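Local coordinates for protein UDP-N-acetylmuramate-alanine ligase MurC (Thermotoga maritima, PDB 1J6U) that catalyses the ATP-dependent joining of L-alanine to UDP-N-acetylmuramate, a step in building the peptidoglycan of the bacterial cell wall, at residues A[264-269]-A[294-299]. Numbering follows the deposited sequence.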
loop_
_atom_site.group_PDB
_atom_site.type_symbol
_atom_site.label_atom_id
_atom_site.label_comp_id
_atom_site.label_asym_id
_atom_site.label_seq_id
_atom_site.Cartn_x
_atom_site.Cartn_y
_atom_site.Cartn_z
ATOM N N LYS A 264 -9.894 -1.142 -29.778
ATOM C CA LYS A 264 -8.914 -1.542 -30.767
ATOM C C LYS A 264 -7.606 -1.918 -30.102
ATOM O O LYS A 264 -7.133 -1.228 -29.196
ATOM C CB LYS A 264 -8.718 -0.417 -31.807
ATOM C CG LYS A 264 -9.983 -0.157 -32.634
ATOM C CD LYS A 264 -9.671 0.482 -33.989
ATOM C CE LYS A 264 -10.875 0.419 -34.930
ATOM N NZ LYS A 264 -11.257 -0.969 -35.358
ATOM N N ARG A 265 -7.045 -3.033 -30.545
ATOM C CA ARG A 265 -5.792 -3.517 -30.006
ATOM C C ARG A 265 -4.904 -2.288 -30.043
ATOM O O ARG A 265 -4.721 -1.666 -31.087
ATOM C CB ARG A 265 -5.249 -4.624 -30.888
ATOM C CG ARG A 265 -4.124 -5.390 -30.290
ATOM C CD ARG A 265 -4.522 -6.837 -30.037
ATOM N NE ARG A 265 -4.770 -7.576 -31.267
ATOM C CZ ARG A 265 -5.056 -8.871 -31.305
ATOM N NH1 ARG A 265 -5.119 -9.559 -30.182
ATOM N NH2 ARG A 265 -5.300 -9.474 -32.459
ATOM N N TYR A 266 -4.341 -1.953 -28.892
ATOM C CA TYR A 266 -3.553 -0.749 -28.763
ATOM C C TYR A 266 -2.124 -0.973 -28.315
ATOM O O TYR A 266 -1.211 -0.295 -28.768
ATOM C CB TYR A 266 -4.264 0.180 -27.775
ATOM C CG TYR A 266 -3.618 1.513 -27.670
ATOM C CD1 TYR A 266 -3.380 2.096 -26.427
ATOM C CD2 TYR A 266 -3.281 2.233 -28.821
ATOM C CE1 TYR A 266 -2.837 3.370 -26.316
ATOM C CE2 TYR A 266 -2.725 3.515 -28.727
ATOM C CZ TYR A 266 -2.509 4.075 -27.474
ATOM O OH TYR A 266 -1.955 5.320 -27.390
ATOM N N LEU A 267 -1.924 -1.908 -27.394
ATOM C CA LEU A 267 -0.581 -2.200 -26.900
ATOM C C LEU A 267 -0.522 -3.455 -26.047
ATOM O O LEU A 267 -1.533 -4.000 -25.568
ATOM C CB LEU A 267 -0.012 -1.014 -26.088
ATOM C CG LEU A 267 -0.794 -0.571 -24.837
ATOM C CD1 LEU A 267 -0.503 -1.511 -23.669
ATOM C CD2 LEU A 267 -0.382 0.846 -24.475
ATOM N N GLU A 268 0.696 -3.914 -25.863
ATOM C CA GLU A 268 0.894 -5.062 -25.039
ATOM C C GLU A 268 1.574 -4.586 -23.765
ATOM O O GLU A 268 2.642 -3.967 -23.803
ATOM C CB GLU A 268 1.767 -6.101 -25.729
ATOM C CG GLU A 268 1.914 -7.325 -24.880
ATOM C CD GLU A 268 2.764 -8.375 -25.519
ATOM O OE1 GLU A 268 3.972 -8.113 -25.722
ATOM O OE2 GLU A 268 2.217 -9.459 -25.812
ATOM N N LEU A 269 0.917 -4.869 -22.647
ATOM C CA LEU A 269 1.435 -4.555 -21.319
ATOM C C LEU A 269 2.205 -5.752 -20.763
ATOM O O LEU A 269 1.688 -6.876 -20.727
ATOM C CB LEU A 269 0.281 -4.250 -20.374
ATOM C CG LEU A 269 0.580 -4.007 -18.904
ATOM C CD1 LEU A 269 1.562 -2.853 -18.708
ATOM C CD2 LEU A 269 -0.744 -3.726 -18.233
ATOM N N TYR A 294 1.451 11.198 -23.252
ATOM C CA TYR A 294 2.822 10.722 -23.081
ATOM C C TYR A 294 3.161 9.655 -24.103
ATOM O O TYR A 294 2.321 8.840 -24.464
ATOM C CB TYR A 294 3.016 10.092 -21.693
ATOM C CG TYR A 294 3.243 11.067 -20.580
ATOM C CD1 TYR A 294 2.215 11.883 -20.110
ATOM C CD2 TYR A 294 4.508 11.200 -20.017
ATOM C CE1 TYR A 294 2.449 12.824 -19.102
ATOM C CE2 TYR A 294 4.762 12.119 -19.015
ATOM C CZ TYR A 294 3.739 12.933 -18.557
ATOM O OH TYR A 294 4.030 13.840 -17.554
ATOM N N ASP A 295 4.404 9.657 -24.566
ATOM C CA ASP A 295 4.851 8.629 -25.482
ATOM C C ASP A 295 4.822 7.391 -24.575
ATOM O O ASP A 295 5.526 7.315 -23.580
ATOM C CB ASP A 295 6.286 8.930 -25.969
ATOM C CG ASP A 295 6.892 7.780 -26.789
ATOM O OD1 ASP A 295 6.162 6.821 -27.107
ATOM O OD2 ASP A 295 8.102 7.828 -27.130
ATOM N N LEU A 296 3.996 6.429 -24.907
ATOM C CA LEU A 296 3.903 5.240 -24.109
ATOM C C LEU A 296 5.067 4.272 -24.188
ATOM O O LEU A 296 5.148 3.370 -23.362
ATOM C CB LEU A 296 2.625 4.480 -24.454
ATOM C CG LEU A 296 1.326 5.225 -24.208
ATOM C CD1 LEU A 296 0.189 4.271 -24.442
ATOM C CD2 LEU A 296 1.290 5.774 -22.774
ATOM N N ALA A 297 5.959 4.403 -25.159
ATOM C CA ALA A 297 7.071 3.451 -25.195
ATOM C C ALA A 297 7.851 3.503 -23.873
ATOM O O ALA A 297 8.100 2.458 -23.256
ATOM C CB ALA A 297 8.003 3.719 -26.378
ATOM N N PRO A 298 8.289 4.704 -23.430
ATOM C CA PRO A 298 9.010 4.679 -22.154
ATOM C C PRO A 298 8.113 4.348 -20.972
ATOM O O PRO A 298 8.590 3.778 -19.998
ATOM C CB PRO A 298 9.620 6.082 -22.048
ATOM C CG PRO A 298 8.800 6.883 -22.881
ATOM C CD PRO A 298 8.538 5.987 -24.088
ATOM N N VAL A 299 6.827 4.688 -21.062
ATOM C CA VAL A 299 5.910 4.395 -19.970
ATOM C C VAL A 299 5.796 2.888 -19.790
ATOM O O VAL A 299 5.770 2.417 -18.674
ATOM C CB VAL A 299 4.507 4.993 -20.225
ATOM C CG1 VAL A 299 3.470 4.486 -19.191
ATOM C CG2 VAL A 299 4.594 6.483 -20.121
#
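Y266 OH is hydrogen-bonded to D290 OD1 near the end of helix 276-291 and lies 3.8 Å from L296 CD1 across the contact. The contact joins the edge strand of a small antiparallel sheet to the start of helix 296-305. Strand 264-271 is the outermost strand of that three-stranded sheet, and segment 264-269 belongs to the Mur ligase middle domain. The contact lies on the surface, away from the predicted ATP-binding residues, and buries 99 Å² in all.

L296 is the centre of it. Its methyl CD1 touches two neighbouring side chains of the strand. Y266 meets it obliquely, with CE1 3.7 Å away. L267 meets it methyl to methyl: CD2 stands 3.5 Å from L296 CD1, somewhat tight for two carbons. Both strand side chains run at about a right angle to the leucine.

The strand is bulged here, which is consistent with two consecutive residues reaching one methyl. Y266 and L267 both face V259 on strand 255-261, a classic beta bulge. The CB of L267 points toward segment 294-299; that of Y266 does not, but the end of its ring comes nearer. Its CG is anti to the backbone N (chi1 -174°), and the ring extends until its far end borders L296. The bond to D290 ties down that end, and L296 also touches D290. L267 also packs on I286 and L300, joining the sheet to both helices.

The helix start is capped locally. D295 is the N-cap of helix 296-305, and its OD1 accepts from A297 N at 3.1 Å. The bond is nearly straight, 166° at the hydrogen, but the N-H reaches OD1 from above the carboxylate plane, 62° out of it.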